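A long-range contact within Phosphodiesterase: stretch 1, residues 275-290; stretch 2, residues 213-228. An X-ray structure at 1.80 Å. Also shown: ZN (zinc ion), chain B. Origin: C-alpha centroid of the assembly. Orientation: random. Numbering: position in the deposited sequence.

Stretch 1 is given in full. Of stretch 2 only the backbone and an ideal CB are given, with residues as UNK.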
# COMPACT_ATOMS: atom_id res chain seq x y z
N ASN A 275 1.93 1.37 5.33
CA ASN A 275 1.57 -0.03 5.09
C ASN A 275 0.33 -0.10 4.22
O ASN A 275 -0.11 0.92 3.68
CB ASN A 275 1.38 -0.75 6.41
CG ASN A 275 0.36 -0.07 7.30
OD1 ASN A 275 -0.52 0.64 6.83
ND2 ASN A 275 0.50 -0.26 8.58
N PHE A 276 -0.20 -1.29 4.03
CA PHE A 276 -1.38 -1.48 3.18
C PHE A 276 -2.59 -0.72 3.74
O PHE A 276 -3.38 -0.18 2.97
CB PHE A 276 -1.68 -2.96 3.09
CG PHE A 276 -2.84 -3.30 2.22
CD1 PHE A 276 -2.85 -2.97 0.89
CD2 PHE A 276 -3.92 -4.03 2.74
CE1 PHE A 276 -3.93 -3.30 0.09
CE2 PHE A 276 -4.99 -4.37 1.94
CZ PHE A 276 -4.99 -4.01 0.62
N ARG A 277 -2.69 -0.63 5.05
CA ARG A 277 -3.78 0.13 5.70
C ARG A 277 -3.79 1.61 5.26
O ARG A 277 -4.86 2.15 4.98
CB ARG A 277 -3.74 -0.02 7.23
CG ARG A 277 -4.78 0.79 8.00
CD ARG A 277 -4.79 0.50 9.50
NE ARG A 277 -5.13 -0.90 9.74
CZ ARG A 277 -4.27 -1.88 9.99
NH1 ARG A 277 -2.96 -1.65 10.13
NH2 ARG A 277 -4.73 -3.11 10.12
N HIS A 278 -2.61 2.23 5.18
CA HIS A 278 -2.47 3.61 4.68
C HIS A 278 -2.91 3.72 3.23
O HIS A 278 -3.62 4.65 2.87
CB HIS A 278 -1.03 4.14 4.85
CG HIS A 278 -0.75 5.43 4.13
ND1 HIS A 278 -1.39 6.61 4.43
CD2 HIS A 278 0.12 5.72 3.12
CE1 HIS A 278 -0.94 7.57 3.63
NE2 HIS A 278 -0.02 7.06 2.83
N ALA A 279 -2.48 2.77 2.40
CA ALA A 279 -2.88 2.76 1.00
C ALA A 279 -4.40 2.72 0.84
O ALA A 279 -4.98 3.47 0.03
CB ALA A 279 -2.24 1.59 0.27
N VAL A 280 -5.03 1.85 1.62
CA VAL A 280 -6.47 1.67 1.54
C VAL A 280 -7.19 2.91 2.10
O VAL A 280 -8.19 3.34 1.55
CB VAL A 280 -6.92 0.37 2.24
CG1 VAL A 280 -8.43 0.25 2.21
CG2 VAL A 280 -6.27 -0.85 1.57
N ASP A 281 -6.65 3.49 3.15
CA ASP A 281 -7.14 4.77 3.67
C ASP A 281 -7.11 5.88 2.61
O ASP A 281 -8.10 6.58 2.41
CB ASP A 281 -6.31 5.18 4.87
CG ASP A 281 -6.86 6.41 5.54
OD1 ASP A 281 -8.01 6.35 6.02
OD2 ASP A 281 -6.13 7.41 5.59
N VAL A 282 -5.98 6.03 1.92
CA VAL A 282 -5.84 7.03 0.86
C VAL A 282 -6.79 6.75 -0.31
O VAL A 282 -7.41 7.68 -0.88
CB VAL A 282 -4.36 7.14 0.36
CG1 VAL A 282 -4.26 8.03 -0.87
CG2 VAL A 282 -3.47 7.69 1.47
N LEU A 283 -6.93 5.49 -0.66
CA LEU A 283 -7.89 5.08 -1.69
C LEU A 283 -9.32 5.49 -1.27
O LEU A 283 -10.09 6.05 -2.07
CB LEU A 283 -7.82 3.56 -1.90
CG LEU A 283 -8.95 2.89 -2.67
CD1 LEU A 283 -9.01 3.39 -4.09
CD2 LEU A 283 -8.80 1.38 -2.65
N GLN A 284 -9.64 5.21 -0.03
CA GLN A 284 -10.98 5.50 0.52
C GLN A 284 -11.27 7.00 0.57
O GLN A 284 -12.40 7.41 0.32
CB GLN A 284 -11.12 4.87 1.90
CG GLN A 284 -12.56 4.80 2.42
CD GLN A 284 -12.94 5.94 3.35
OE1 GLN A 284 -12.15 6.87 3.61
NE2 GLN A 284 -14.15 5.85 3.91
N ALA A 285 -10.26 7.80 0.92
CA ALA A 285 -10.37 9.27 0.84
C ALA A 285 -10.67 9.70 -0.58
O ALA A 285 -11.63 10.44 -0.81
CB ALA A 285 -9.11 9.94 1.35
N CYS A 286 -9.87 9.23 -1.53
CA CYS A 286 -10.13 9.51 -2.95
C CYS A 286 -11.54 9.09 -3.34
O CYS A 286 -12.25 9.81 -4.05
CB CYS A 286 -9.15 8.76 -3.86
SG CYS A 286 -7.58 9.61 -4.11
N PHE A 287 -11.93 7.91 -2.88
CA PHE A 287 -13.25 7.36 -3.16
C PHE A 287 -14.35 8.34 -2.71
O PHE A 287 -15.26 8.65 -3.48
CB PHE A 287 -13.40 6.01 -2.47
CG PHE A 287 -14.57 5.20 -2.95
CD1 PHE A 287 -14.58 4.69 -4.23
CD2 PHE A 287 -15.63 4.91 -2.11
CE1 PHE A 287 -15.64 3.92 -4.68
CE2 PHE A 287 -16.69 4.14 -2.54
CZ PHE A 287 -16.70 3.65 -3.84
N HIS A 288 -14.24 8.84 -1.49
CA HIS A 288 -15.22 9.83 -0.99
C HIS A 288 -15.17 11.15 -1.76
O HIS A 288 -16.23 11.67 -2.14
CB HIS A 288 -15.06 10.07 0.51
CG HIS A 288 -15.86 9.13 1.36
ND1 HIS A 288 -16.88 9.56 2.18
CD2 HIS A 288 -15.81 7.78 1.49
CE1 HIS A 288 -17.42 8.52 2.79
NE2 HIS A 288 -16.78 7.43 2.39
N PHE A 289 -13.97 11.67 -2.03
CA PHE A 289 -13.83 12.87 -2.86
C PHE A 289 -14.58 12.71 -4.18
O PHE A 289 -15.37 13.57 -4.56
CB PHE A 289 -12.36 13.22 -3.17
CG PHE A 289 -11.53 13.58 -1.95
CD1 PHE A 289 -12.11 13.94 -0.75
CD2 PHE A 289 -10.14 13.57 -2.04
CE1 PHE A 289 -11.33 14.28 0.35
CE2 PHE A 289 -9.36 13.92 -0.96
CZ PHE A 289 -9.95 14.26 0.24
N LEU A 290 -14.34 11.60 -4.86
CA LEU A 290 -14.94 11.34 -6.16
C LEU A 290 -16.47 11.21 -6.12
O LEU A 290 -17.15 11.63 -7.06
CB LEU A 290 -14.31 10.10 -6.79
CG LEU A 290 -12.85 10.29 -7.22
CD1 LEU A 290 -12.11 8.96 -7.28
CD2 LEU A 290 -12.78 11.01 -8.56
N UNK A 213 -20.50 -0.48 4.90
CA UNK A 213 -20.79 0.72 5.71
C UNK A 213 -19.54 1.42 6.23
O UNK A 213 -19.54 2.65 6.31
CB UNK A 213 -21.68 0.34 6.90
N UNK A 214 -18.51 0.67 6.59
CA UNK A 214 -17.20 1.28 6.92
C UNK A 214 -16.68 2.12 5.74
O UNK A 214 -16.34 3.30 5.90
CB UNK A 214 -16.18 0.20 7.28
N UNK A 215 -16.65 1.53 4.55
CA UNK A 215 -16.27 2.26 3.35
C UNK A 215 -17.15 3.52 3.16
O UNK A 215 -16.71 4.55 2.66
CB UNK A 215 -16.38 1.34 2.13
N UNK A 216 -18.41 3.40 3.59
CA UNK A 216 -19.35 4.51 3.56
C UNK A 216 -19.10 5.68 4.48
O UNK A 216 -19.60 6.76 4.20
CB UNK A 216 -20.75 3.97 3.87
N UNK A 217 -18.34 5.50 5.56
CA UNK A 217 -18.05 6.60 6.51
C UNK A 217 -16.83 7.43 6.12
O UNK A 217 -15.79 6.87 5.76
CB UNK A 217 -17.83 6.03 7.91
N UNK A 218 -16.94 8.75 6.23
CA UNK A 218 -15.75 9.61 6.14
C UNK A 218 -14.83 9.36 7.33
O UNK A 218 -13.61 9.48 7.22
CB UNK A 218 -16.15 11.09 6.08
N UNK A 219 -15.41 9.00 8.47
CA UNK A 219 -14.63 8.56 9.62
C UNK A 219 -14.24 7.08 9.42
O UNK A 219 -14.65 6.20 10.16
CB UNK A 219 -15.42 8.75 10.92
N UNK A 220 -13.41 6.84 8.41
CA UNK A 220 -13.05 5.48 8.00
C UNK A 220 -12.24 4.83 9.11
O UNK A 220 -11.13 5.30 9.41
CB UNK A 220 -12.26 5.49 6.69
N UNK A 221 -12.77 3.76 9.73
CA UNK A 221 -12.16 3.21 10.93
C UNK A 221 -11.00 2.27 10.60
O UNK A 221 -10.97 1.13 11.06
CB UNK A 221 -13.21 2.47 11.76
N UNK A 222 -10.03 2.79 9.85
CA UNK A 222 -8.94 1.96 9.31
C UNK A 222 -8.26 1.12 10.37
O UNK A 222 -7.90 -0.03 10.11
CB UNK A 222 -7.90 2.84 8.62
N UNK A 223 -8.10 1.66 11.58
CA UNK A 223 -7.34 0.96 12.61
C UNK A 223 -8.09 -0.18 13.28
O UNK A 223 -7.48 -0.98 13.98
CB UNK A 223 -6.90 1.96 13.68
N UNK A 224 -9.39 -0.26 13.05
CA UNK A 224 -10.19 -1.38 13.51
C UNK A 224 -10.40 -2.42 12.42
O UNK A 224 -11.13 -3.37 12.64
CB UNK A 224 -11.54 -0.88 14.02
N UNK A 225 -9.77 -2.24 11.27
CA UNK A 225 -9.92 -3.19 10.17
C UNK A 225 -8.64 -3.97 9.99
O UNK A 225 -7.55 -3.40 9.96
CB UNK A 225 -10.30 -2.47 8.87
N UNK A 226 -8.77 -5.29 9.90
CA UNK A 226 -7.63 -6.15 9.66
C UNK A 226 -7.14 -6.01 8.22
O UNK A 226 -7.85 -5.49 7.35
CB UNK A 226 -7.99 -7.61 9.96
N UNK A 227 -5.92 -6.48 7.96
CA UNK A 227 -5.42 -6.53 6.60
C UNK A 227 -6.30 -7.39 5.67
O UNK A 227 -6.37 -7.13 4.47
CB UNK A 227 -3.99 -7.07 6.61
N UNK A 228 -6.98 -8.39 6.22
CA UNK A 228 -7.97 -9.15 5.44
C UNK A 228 -9.22 -8.32 5.12
O UNK A 228 -9.66 -8.26 3.97
CB UNK A 228 -8.38 -10.41 6.20
ZN ZN B . 1.15 7.95 1.22

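Stretch 1, a helix from F276 onward, offers R277, D281, Q284 and H288 along one side to a second stretch in which loop alternates with short helical segments. At 213 and 214 no atom of that helix lies within 5.5 Å of the ideal CB, so the contact sets no preference; they are Y213 and A214.

At 215 the carbonyl is already engaged: H288 NE2 donates to the O of 215 at 2.9 Å and Q284 NE2 to the same O at 3.1 Å. The CB points sideways, 5.5 Å from F287 CE2, leaving room for a medium apolar chain. V215 CG1 lies 3.9 Å from F287 CE2.

At 216 an ideal CB would sit 3.0 Å from the O of 213, so glycine fits best: G216. The CB of 217 points away, and the contact uses its backbone, Q284 NE2 donating to the O of 217 at 2.7 Å. Many residues would do; H217 ND1 donates to Y213 O at 2.7 Å.

Position 218 also points away, yet its ideal CB is 4.3 Å from H288 ND1, with A285 a turn before it and F289 just after. A long side chain, aromatic or aliphatic, could reach them. W218 CH2 approaches F289 CE1 to 3.5 Å and A285 CB to 4.2 Å. Position 219, pointing away, is S219.

At 220 the CB points toward the helix, 3.4 Å from Q284 OE1, with V280 and D281 nearby. A flat or branched apolar group would suit. F220 places one ring face under Q284 CG, 3.8 Å from the ring centroid, while its edge meets D281. Position 221, pointing away with a phi of -82° compatible with proline, is P221.

The CB of 222 faces R277 CG at 3.8 Å, favouring a small residue. A222 fits, and its O accepts from R277 NE at 2.9 Å. Positions 223 and 224 point away, so the contact leaves them open to many side chains; H223 ND1 still comes within 3.9 Å of R277 CD, while N224 makes no contact.

At 225 the backbone again matters most: R277 NH2 donates to the O of 225 at 2.8 Å, so the sideways side chain is little constrained. It is L225. Position 226 precedes a helix, where Ser, Thr, Asp or Asn commonly cap; S226 does so.

At 227, near F276 and R277, a polar chain could meet the R277 backbone through water. N227 OD1 and R277 N share water 2. Position 228, pointing away, is D228.

Stretch 2, residues 213-228: YAVGHWSFPAHNLSND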
# COMPACT_ATOMS: atom_id res chain seq x y z
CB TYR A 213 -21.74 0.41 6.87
CG TYR A 213 -23.16 0.24 6.40
CD1 TYR A 213 -23.67 -1.03 6.10
CD2 TYR A 213 -23.99 1.34 6.22
CE1 TYR A 213 -24.96 -1.18 5.63
CE2 TYR A 213 -25.29 1.20 5.76
CZ TYR A 213 -25.77 -0.07 5.48
OH TYR A 213 -27.06 -0.21 5.01
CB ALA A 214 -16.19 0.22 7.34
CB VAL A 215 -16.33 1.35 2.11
CG1 VAL A 215 -16.25 2.13 0.82
CG2 VAL A 215 -15.19 0.33 2.16
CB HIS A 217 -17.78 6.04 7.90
CG HIS A 217 -19.00 5.59 8.63
ND1 HIS A 217 -19.61 4.38 8.40
CD2 HIS A 217 -19.73 6.20 9.61
CE1 HIS A 217 -20.65 4.25 9.20
NE2 HIS A 217 -20.74 5.34 9.94
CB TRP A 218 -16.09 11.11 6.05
CG TRP A 218 -14.87 11.95 6.01
CD1 TRP A 218 -14.40 12.78 6.99
CD2 TRP A 218 -13.89 11.99 4.96
NE1 TRP A 218 -13.21 13.36 6.60
CE2 TRP A 218 -12.88 12.89 5.36
CE3 TRP A 218 -13.79 11.38 3.71
CZ2 TRP A 218 -11.78 13.18 4.55
CZ3 TRP A 218 -12.70 11.67 2.91
CH2 TRP A 218 -11.71 12.56 3.33
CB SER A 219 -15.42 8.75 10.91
OG SER A 219 -14.57 8.66 12.05
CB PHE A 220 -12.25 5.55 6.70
CG PHE A 220 -11.90 4.21 6.11
CD1 PHE A 220 -12.89 3.28 5.82
CD2 PHE A 220 -10.58 3.89 5.81
CE1 PHE A 220 -12.56 2.05 5.27
CE2 PHE A 220 -10.25 2.66 5.25
CZ PHE A 220 -11.24 1.74 4.97
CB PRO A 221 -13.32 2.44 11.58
CG PRO A 221 -14.07 1.92 10.41
CD PRO A 221 -13.99 3.01 9.36
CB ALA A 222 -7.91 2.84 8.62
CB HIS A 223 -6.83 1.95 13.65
CG HIS A 223 -6.03 3.04 13.05
ND1 HIS A 223 -4.72 2.87 12.64
CD2 HIS A 223 -6.36 4.31 12.73
CE1 HIS A 223 -4.29 3.99 12.10
NE2 HIS A 223 -5.26 4.88 12.15
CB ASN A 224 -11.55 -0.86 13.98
CG ASN A 224 -11.41 0.21 15.03
OD1 ASN A 224 -11.61 1.40 14.77
ND2 ASN A 224 -10.99 -0.20 16.21
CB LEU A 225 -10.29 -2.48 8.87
CG LEU A 225 -11.52 -1.58 8.90
CD1 LEU A 225 -11.65 -0.86 7.58
CD2 LEU A 225 -12.78 -2.39 9.21
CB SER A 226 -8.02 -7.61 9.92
OG SER A 226 -8.92 -8.07 8.92
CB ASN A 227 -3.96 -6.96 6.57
CG ASN A 227 -3.02 -5.86 7.02
OD1 ASN A 227 -3.25 -4.70 6.72
ND2 ASN A 227 -1.97 -6.22 7.72
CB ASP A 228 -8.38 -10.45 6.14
CG ASP A 228 -7.31 -11.55 6.07
OD1 ASP A 228 -6.32 -11.46 5.30
OD2 ASP A 228 -7.49 -12.58 6.77
O HOH W 1 -8.98 6.84 8.43
O HOH W 2 -1.43 -2.83 6.67
O HOH W 3 2.29 8.79 2.92
O HOH W 4 2.56 9.05 0.00
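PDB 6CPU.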